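PDB 2JFT: Ser-thr phosphatase MSPP from Mycobacterium smegmatis, which probably removes phosphate from phosphoserine and phosphothreonine residues of proteins, using metal ions bound in a PP2C-type active site. Local coordinates for residues N20-C25 and R41-S46; H130-E135 and H150-L155. All coordinates share one frame; numbering follows the deposited sequence. Where two conformers were deposited one is given.

Contact 1: residues N20-C25 and R41-S46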
ATOM      1  N   ASN A  20      10.780  -2.321  15.284  1.00 11.80           N
ATOM      2  CA  ASN A  20      10.364  -3.424  14.440  1.00 11.74           C
ATOM      3  C   ASN A  20      10.012  -2.867  13.068  1.00 11.34           C
ATOM      4  O   ASN A  20       9.596  -1.724  12.932  1.00 12.42           O
ATOM      5  CB  ASN A  20       9.133  -4.171  14.996  1.00 13.04           C
ATOM      6  CG  ASN A  20       9.463  -4.984  16.200  1.00 14.61           C
ATOM      7  OD1 ASN A  20       9.304  -4.523  17.314  1.00 15.89           O
ATOM      8  ND2 ASN A  20       9.878  -6.222  15.988  1.00 18.15           N
ATOM      9  N   ASN A  21      10.162  -3.729  12.051  1.00 11.93           N
ATOM     10  CA  ASN A  21       9.588  -3.474  10.757  1.00 10.88           C
ATOM     11  C   ASN A  21       8.217  -4.154  10.745  1.00 10.70           C
ATOM     12  O   ASN A  21       8.101  -5.368  10.604  1.00 13.02           O
ATOM     13  CB  ASN A  21      10.449  -3.994   9.614  1.00 11.68           C
ATOM     14  CG  ASN A  21       9.899  -3.468   8.291  1.00 11.94           C
ATOM     15  OD1 ASN A  21       8.824  -2.882   8.211  1.00 11.94           O
ATOM     16  ND2 ASN A  21      10.674  -3.649   7.216  1.00 18.12           N
ATOM     17  N   GLN A  22       7.155  -3.348  10.922  1.00 10.49           N
ATOM     18  CA  GLN A  22       5.794  -3.875  10.934  1.00 10.36           C
ATOM     19  C   GLN A  22       5.123  -3.699   9.599  1.00 10.36           C
ATOM     20  O   GLN A  22       3.921  -4.021   9.468  1.00 10.65           O
ATOM     21  CB  GLN A  22       4.961  -3.201  12.041  1.00 10.93           C
ATOM     22  CG  GLN A  22       5.598  -3.374  13.397  1.00 11.81           C
ATOM     23  CD  GLN A  22       4.675  -2.913  14.512  1.00 12.68           C
ATOM     24  OE1 GLN A  22       3.979  -1.905  14.390  1.00 14.93           O
ATOM     25  NE2 GLN A  22       4.659  -3.619  15.613  1.00 14.95           N
ATOM     26  N   ASP A  23       5.840  -3.288   8.558  1.00 10.77           N
ATOM     27  CA  ASP A  23       5.327  -3.343   7.198  1.00 10.41           C
ATOM     28  C   ASP A  23       5.582  -4.741   6.579  1.00 10.54           C
ATOM     29  O   ASP A  23       6.436  -5.483   7.066  1.00 12.38           O
ATOM     30  CB  ASP A  23       6.032  -2.338   6.304  1.00 11.15           C
ATOM     31  CG  ASP A  23       5.790  -0.865   6.467  1.00 10.42           C
ATOM     32  OD1 ASP A  23       4.944  -0.451   7.273  1.00 11.29           O
ATOM     33  OD2 ASP A  23       6.463  -0.102   5.710  1.00 11.41           O
ATOM     34  N   ALA A  24       4.808  -5.039   5.551  1.00 11.28           N
ATOM     35  CA  ALA A  24       4.994  -6.276   4.783  1.00 11.38           C
ATOM     36  C   ALA A  24       4.605  -5.946   3.333  1.00 10.85           C
ATOM     37  O   ALA A  24       3.848  -5.010   3.063  1.00 10.59           O
ATOM     38  CB  ALA A  24       4.153  -7.415   5.303  1.00 14.66           C
ATOM     39  N   CYS A  25       5.140  -6.713   2.369  1.00 11.70           N
ATOM     40  CA  CYS A  25       4.770  -6.547   0.985  1.00 11.44           C
ATOM     41  C   CYS A  25       4.685  -7.922   0.261  1.00 11.22           C
ATOM     42  O   CYS A  25       5.180  -8.906   0.791  1.00 13.62           O
ATOM     43  CB  CYS A  25       5.669  -5.609   0.234  1.00 14.25           C
ATOM     44  SG  CYS A  25       7.388  -6.093   0.126  1.00 18.85           S
ATOM     45  N   ARG A  41       1.522  -5.867  18.142  1.00 13.55           N
ATOM     46  CA  ARG A  41       1.573  -7.049  17.286  1.00 13.83           C
ATOM     47  C   ARG A  41       1.334  -6.640  15.812  1.00 12.53           C
ATOM     48  O   ARG A  41       0.884  -7.462  15.008  1.00 13.74           O
ATOM     49  CB  ARG A  41       0.588  -8.137  17.730  1.00 14.75           C
ATOM     50  CG  ARG A  41       0.982  -8.638  19.133  1.00 21.00           C
ATOM     51  CD  ARG A  41       0.210  -9.816  19.600  1.00 24.06           C
ATOM     52  NE  ARG A  41       0.221 -11.014  18.818  1.00 25.21           N
ATOM     53  CZ  ARG A  41      -0.410 -12.180  18.899  1.00 27.76           C
ATOM     54  NH1 ARG A  41      -1.292 -12.338  19.891  1.00 30.82           N
ATOM     55  NH2 ARG A  41      -0.253 -13.211  18.044  1.00 32.59           N
ATOM     56  N   GLY A  42       1.691  -5.409  15.450  1.00 12.18           N
ATOM     57  CA  GLY A  42       1.493  -4.956  14.066  1.00 11.73           C
ATOM     58  C   GLY A  42       2.234  -5.807  13.026  1.00 12.25           C
ATOM     59  O   GLY A  42       1.754  -5.987  11.927  1.00 12.55           O
ATOM     60  N   HIS A  43       3.412  -6.357  13.372  1.00 12.84           N
ATOM     61  CA  HIS A  43       4.165  -7.200  12.423  0.57 12.53           C
ATOM     62  C   HIS A  43       3.359  -8.450  12.159  1.00 12.92           C
ATOM     63  O   HIS A  43       3.325  -8.948  11.010  1.00 14.63           O
ATOM     64  CB  HIS A  43       5.576  -7.453  12.933  0.57 14.48           C
ATOM     65  CG  HIS A  43       5.827  -7.730  14.381  0.57 15.53           C
ATOM     66  ND1 HIS A  43       5.571  -6.860  15.416  0.57 16.20           N
ATOM     67  CD2 HIS A  43       6.316  -8.846  14.986  0.57 17.42           C
ATOM     68  CE1 HIS A  43       5.896  -7.401  16.567  0.57 20.24           C
ATOM     69  NE2 HIS A  43       6.362  -8.628  16.345  0.57 17.63           N
ATOM     70  N   HIS A  44       2.739  -9.018  13.193  1.00 12.37           N
ATOM     71  CA  HIS A  44       1.915 -10.204  13.010  1.00 13.04           C
ATOM     72  C   HIS A  44       0.725  -9.924  12.132  1.00 13.11           C
ATOM     73  O   HIS A  44       0.328 -10.718  11.274  1.00 13.94           O
ATOM     74  CB  HIS A  44       1.449 -10.722  14.359  1.00 15.00           C
ATOM     75  CG  HIS A  44       2.528 -11.355  15.134  1.00 16.26           C
ATOM     76  ND1 HIS A  44       2.319 -11.696  16.393  1.00 23.60           N
ATOM     77  CD2 HIS A  44       3.763 -11.792  14.845  1.00 16.99           C
ATOM     78  CE1 HIS A  44       3.365 -12.230  16.919  1.00 24.04           C
ATOM     79  NE2 HIS A  44       4.273 -12.341  15.953  1.00 20.19           N
ATOM     80  N   ALA A  45       0.142  -8.719  12.311  1.00 11.99           N
ATOM     81  CA  ALA A  45      -1.024  -8.328  11.548  1.00 11.99           C
ATOM     82  C   ALA A  45      -0.720  -8.247  10.058  1.00 11.40           C
ATOM     83  O   ALA A  45      -1.420  -8.780   9.223  1.00 11.86           O
ATOM     84  CB  ALA A  45      -1.611  -7.024  12.088  1.00 12.97           C
ATOM     85  N   SER A  46       0.341  -7.517   9.726  1.00 11.39           N
ATOM     86  CA  SER A  46       0.622  -7.310   8.295  1.00 11.38           C
ATOM     87  C   SER A  46       1.079  -8.580   7.629  1.00 11.07           C
ATOM     88  O   SER A  46       0.614  -8.881   6.495  1.00 12.13           O
ATOM     89  CB  SER A  46       1.660  -6.185   8.163  1.00 11.40           C
ATOM     90  OG  SER A  46       2.845  -6.480   8.867  1.00 11.74           O
TER
HETATM   91  O   HOH W   1       5.418  -7.279   9.231  1.00 16.61           O
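Gln22 and His43 bring the start of strand 23-28 against the first turn of helix 42-59. Both belong to the PP2C fold, in which helices flank a beta-sandwich, and lie beside its metal centre. Strand 23-28 is an outermost strand of its antiparallel sheet.

The side chain of Gln22 runs along the N-terminal end of the helix. Its CG lies anti to the carbonyl carbon (chi1 -57°), and the chain stays extended beyond it. Gln22 CB packs on the backbone of Gly42 and His43. Gln22 CG sits 3.7 Å from His43 N, and Gln22 CD lies over Gly42 CA. Gln22 OE1 comes 3.9 Å from the same Gly42 CA. At the tip, the stronger bond of Gln22 NE2 goes to Gly39 O, just before the helix. Its hydrogen bond to His43 ND1, at 3.4 Å, is weak and meets the ring at its edge and in its plane.

Over one face of the His43 ring lies the amide of Asn20. The two planes are only 4° apart, and Asn20 ND2 stands 4.2 Å above the ring, over its centre. The imidazole is thus met by one amide at its edge and by another on a face, in one of two deposited conformers of His43.

Nearby, Asn21 OD1 accepts from Asp23 N in an Asx turn. Asp23 OD2 is hydrogen-bonded to Ser185 OG and Thr227 OG1, and the Asp23 side chain is close to Asp36, a ligand of the metal ions.

One helical turn on, Ser46 OG donates to Gln22 O at 2.8 Å, coming from above the carbonyl plane. Ala24 CB packs on the CB and OG of Ser46. A water donates to Ser46 OG at 2.7 Å and to Asp23 O at 3.0 Å.

Contact 2: residues H130-E135 and H150-L155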
ATOM      1  N   HIS A 130      -7.603   6.516   4.624  1.00 11.03           N
ATOM      2  CA  HIS A 130      -8.596   6.356   5.700  1.00 10.56           C
ATOM      3  C   HIS A 130      -7.908   6.734   7.001  1.00 10.52           C
ATOM      4  O   HIS A 130      -7.493   5.913   7.821  1.00 11.46           O
ATOM      5  CB  HIS A 130      -9.168   4.964   5.741  1.00 12.01           C
ATOM      6  CG  HIS A 130      -9.667   4.523   4.413  1.00 11.92           C
ATOM      7  ND1 HIS A 130      -9.314   3.327   3.847  1.00 12.23           N
ATOM      8  CD2 HIS A 130     -10.371   5.195   3.447  1.00 15.12           C
ATOM      9  CE1 HIS A 130      -9.838   3.232   2.681  1.00 12.77           C
ATOM     10  NE2 HIS A 130     -10.475   4.346   2.359  1.00 14.27           N
ATOM     11  N   SER A 131      -7.713   8.045   7.150  1.00 11.63           N
ATOM     12  CA  SER A 131      -7.146   8.645   8.334  1.00 11.69           C
ATOM     13  C   SER A 131      -7.885   9.960   8.613  1.00 11.04           C
ATOM     14  O   SER A 131      -8.578  10.448   7.733  1.00 11.88           O
ATOM     15  CB  SER A 131      -5.643   8.932   8.176  1.00 12.50           C
ATOM     16  OG  SER A 131      -5.476   9.984   7.244  1.00 13.48           O
ATOM     17  N   VAL A 132      -7.686  10.544   9.782  1.00 12.45           N
ATOM     18  CA  VAL A 132      -8.361  11.806  10.060  1.00 12.92           C
ATOM     19  C   VAL A 132      -8.044  12.823   8.991  1.00 12.16           C
ATOM     20  O   VAL A 132      -8.913  13.514   8.425  1.00 14.09           O
ATOM     21  CB  VAL A 132      -8.020  12.358  11.443  1.00 13.56           C
ATOM     22  CG1 VAL A 132      -8.588  13.767  11.634  1.00 16.44           C
ATOM     23  CG2 VAL A 132      -8.538  11.375  12.499  1.00 15.60           C
ATOM     24  N   ALA A 133      -6.764  12.929   8.621  1.00 12.80           N
ATOM     25  CA  ALA A 133      -6.321  13.860   7.587  1.00 13.45           C
ATOM     26  C   ALA A 133      -6.809  13.428   6.207  1.00 12.84           C
ATOM     27  O   ALA A 133      -7.267  14.265   5.406  1.00 14.19           O
ATOM     28  CB  ALA A 133      -4.819  13.965   7.609  1.00 15.63           C
ATOM     29  N   GLY A 134      -6.753  12.123   5.886  1.00 12.75           N
ATOM     30  CA  GLY A 134      -7.228  11.632   4.652  1.00 12.90           C
ATOM     31  C   GLY A 134      -8.711  11.873   4.395  1.00 13.21           C
ATOM     32  O   GLY A 134      -9.160  12.124   3.268  1.00 14.54           O
ATOM     33  N   GLU A 135      -9.525  11.818   5.449  1.00 13.64           N
ATOM     34  CA  GLU A 135     -10.931  12.055   5.329  1.00 15.01           C
ATOM     35  C   GLU A 135     -11.204  13.520   5.008  1.00 14.76           C
ATOM     36  O   GLU A 135     -12.134  13.861   4.290  1.00 17.04           O
ATOM     37  CB  GLU A 135     -11.672  11.582   6.584  1.00 17.15           C
ATOM     38  CG  GLU A 135     -11.662  10.102   6.873  1.00 17.69           C
ATOM     39  CD  GLU A 135     -12.193   9.044   5.956  1.00 19.83           C
ATOM     40  OE1 GLU A 135     -12.760   9.397   4.890  1.00 21.69           O
ATOM     41  OE2 GLU A 135     -12.108   7.861   6.359  1.00 23.54           O
ATOM     42  N   HIS A 150      -0.695  17.289   8.681  1.00 16.97           N
ATOM     43  CA  HIS A 150      -1.817  17.423   9.607  1.00 16.40           C
ATOM     44  C   HIS A 150      -1.491  16.691  10.909  1.00 16.16           C
ATOM     45  O   HIS A 150      -1.029  15.546  10.870  1.00 17.00           O
ATOM     46  CB  HIS A 150      -3.070  16.892   8.936  1.00 17.08           C
ATOM     47  CG  HIS A 150      -4.329  17.227   9.649  1.00 17.36           C
ATOM     48  ND1 HIS A 150      -4.649  16.618  10.805  1.00 17.43           N
ATOM     49  CD2 HIS A 150      -5.326  18.096   9.431  1.00 18.98           C
ATOM     50  CE1 HIS A 150      -5.768  17.062  11.326  1.00 18.18           C
ATOM     51  NE2 HIS A 150      -6.213  17.963  10.464  1.00 19.52           N
ATOM     52  N   PRO A 151      -1.764  17.290  12.066  1.00 15.90           N
ATOM     53  CA  PRO A 151      -1.360  16.657  13.311  1.00 16.60           C
ATOM     54  C   PRO A 151      -2.118  15.415  13.713  1.00 17.33           C
ATOM     55  O   PRO A 151      -1.705  14.697  14.652  1.00 19.78           O
ATOM     56  CB  PRO A 151      -1.610  17.797  14.301  1.00 18.65           C
ATOM     57  CG  PRO A 151      -2.686  18.635  13.702  1.00 18.98           C
ATOM     58  CD  PRO A 151      -2.338  18.628  12.249  1.00 17.24           C
ATOM     59  N   GLN A 152      -3.169  15.016  13.070  1.00 16.69           N
ATOM     60  CA  GLN A 152      -3.989  13.825  13.266  0.62 16.96           C
ATOM     61  C   GLN A 152      -3.826  12.863  12.108  1.00 16.56           C
ATOM     62  O   GLN A 152      -4.587  11.910  12.017  1.00 16.98           O
ATOM     63  CB  GLN A 152      -5.480  14.136  13.507  0.62 18.66           C
ATOM     64  CG  GLN A 152      -5.723  14.888  14.823  0.62 24.27           C
ATOM     65  CD  GLN A 152      -7.142  15.364  15.005  0.62 30.07           C
ATOM     66  OE1 GLN A 152      -7.754  16.064  14.181  0.62 36.37           O
ATOM     67  NE2 GLN A 152      -7.771  15.043  16.141  0.62 48.36           N
ATOM     68  N   ARG A 153      -2.855  13.039  11.208  1.00 14.97           N
ATOM     69  CA  ARG A 153      -2.744  12.106  10.098  0.73 15.01           C
ATOM     70  C   ARG A 153      -2.421  10.691  10.509  1.00 14.64           C
ATOM     71  O   ARG A 153      -2.666   9.750   9.753  1.00 17.91           O
ATOM     72  CB  ARG A 153      -1.643  12.537   9.135  0.73 17.51           C
ATOM     73  CG  ARG A 153      -0.258  12.618   9.782  0.73 16.22           C
ATOM     74  CD  ARG A 153       0.659  13.380   8.863  0.73 16.17           C
ATOM     75  NE  ARG A 153       2.019  13.420   9.315  0.73 17.54           N
ATOM     76  CZ  ARG A 153       2.527  14.346  10.129  0.73 18.45           C
ATOM     77  NH1 ARG A 153       1.775  15.293  10.625  0.73 17.97           N
ATOM     78  NH2 ARG A 153       3.823  14.274  10.419  0.73 19.92           N
ATOM     79  N   HIS A 154      -1.876  10.462  11.661  1.00 13.84           N
ATOM     80  CA  HIS A 154      -1.464   9.146  12.121  1.00 14.38           C
ATOM     81  C   HIS A 154      -2.633   8.348  12.648  1.00 16.27           C
ATOM     82  O   HIS A 154      -2.462   7.189  13.030  1.00 22.61           O
ATOM     83  CB  HIS A 154      -0.386   9.258  13.228  1.00 17.40           C
ATOM     84  CG  HIS A 154      -0.871   9.938  14.476  1.00 18.54           C
ATOM     85  ND1 HIS A 154      -1.101  11.305  14.480  1.00 20.13           N
ATOM     86  CD2 HIS A 154      -1.176   9.472  15.749  1.00 21.06           C
ATOM     87  CE1 HIS A 154      -1.531  11.628  15.693  1.00 20.81           C
ATOM     88  NE2 HIS A 154      -1.587  10.552  16.469  1.00 21.16           N
ATOM     89  N   LEU A 155      -3.817   8.907  12.732  1.00 12.54           N
ATOM     90  CA  LEU A 155      -5.008   8.272  13.322  1.00 14.02           C
ATOM     91  C   LEU A 155      -5.863   7.717  12.200  1.00 11.81           C
ATOM     92  O   LEU A 155      -6.476   8.427  11.412  1.00 13.74           O
ATOM     93  CB  LEU A 155      -5.766   9.280  14.173  1.00 14.95           C
ATOM     94  CG  LEU A 155      -4.968   9.712  15.401  1.00 16.93           C
ATOM     95  CD1 LEU A 155      -5.699  10.855  16.077  1.00 24.17           C
ATOM     96  CD2 LEU A 155      -4.659   8.536  16.366  1.00 23.31           C
TER
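Val132 and Ala133, in the first turn of helix 132-138, pack on two type I beta turns, His150 to Arg153 and Gln152 to Leu155. Both segments belong to the PP2C fold. The second lies in the loop between helix 144-148 and strand 169-172, and includes His154, a manganese ligand in a structure of this protein.

One backbone hydrogen bond crosses the contact, 2.9 Å from Val132 N to Leu155 O. Val132 N lies nearly in line with the Leu155 C=O, while the N-H meets the oxygen at a bent 147°. Ser131 CA adds a CA-H...O contact of 3.2 Å to that same Leu155 O.

Apolar groups fill much of the contact. Val132 CG1, anti to the backbone N (chi1 172°), rests on Gln152 CB at 3.6 Å. Its other branch, CG2, lies beside Leu155 CB, and the two side chains point the same way. Ala133 CB touches both His150 CB and Arg153 CA, each 3.7 Å away. Ala133 CA lies over one face of the His150 ring.

Bonds within each segment hold these surfaces in shape. Gln152 N donates to His150 ND1 at 3.1 Å, close to the ring plane, which helps fix the rotation of the imidazole. His150 O accepts from Arg153 N and, in one of two deposited conformers of Arg153, from its NH1 on the opposite face of the carbonyl plane. Ser131 is the N-cap residue, and its OG accepts from Gly134 N at 2.8 Å.

Overall arrangement
Contact 1 closes before contact 2 opens, so the two follow each other along the chain. Their centres are about 20 Å apart, and their nearest atoms about 11 Å, without touching. They share no helix or strand. Contact 1 joins strand 23-28, an outermost strand of one antiparallel sheet, to helix 42-59. Contact 2 joins helix 132-138 to the loop before strand 169-172, the other outermost strand of that sheet. Both come close to the metal centre. The Asp23 side chain is about 4 Å from a bound magnesium and a bound manganese. That of Arg153 is about 5 Å from a bound magnesium, and its neighbour His154 is itself a manganese ligand.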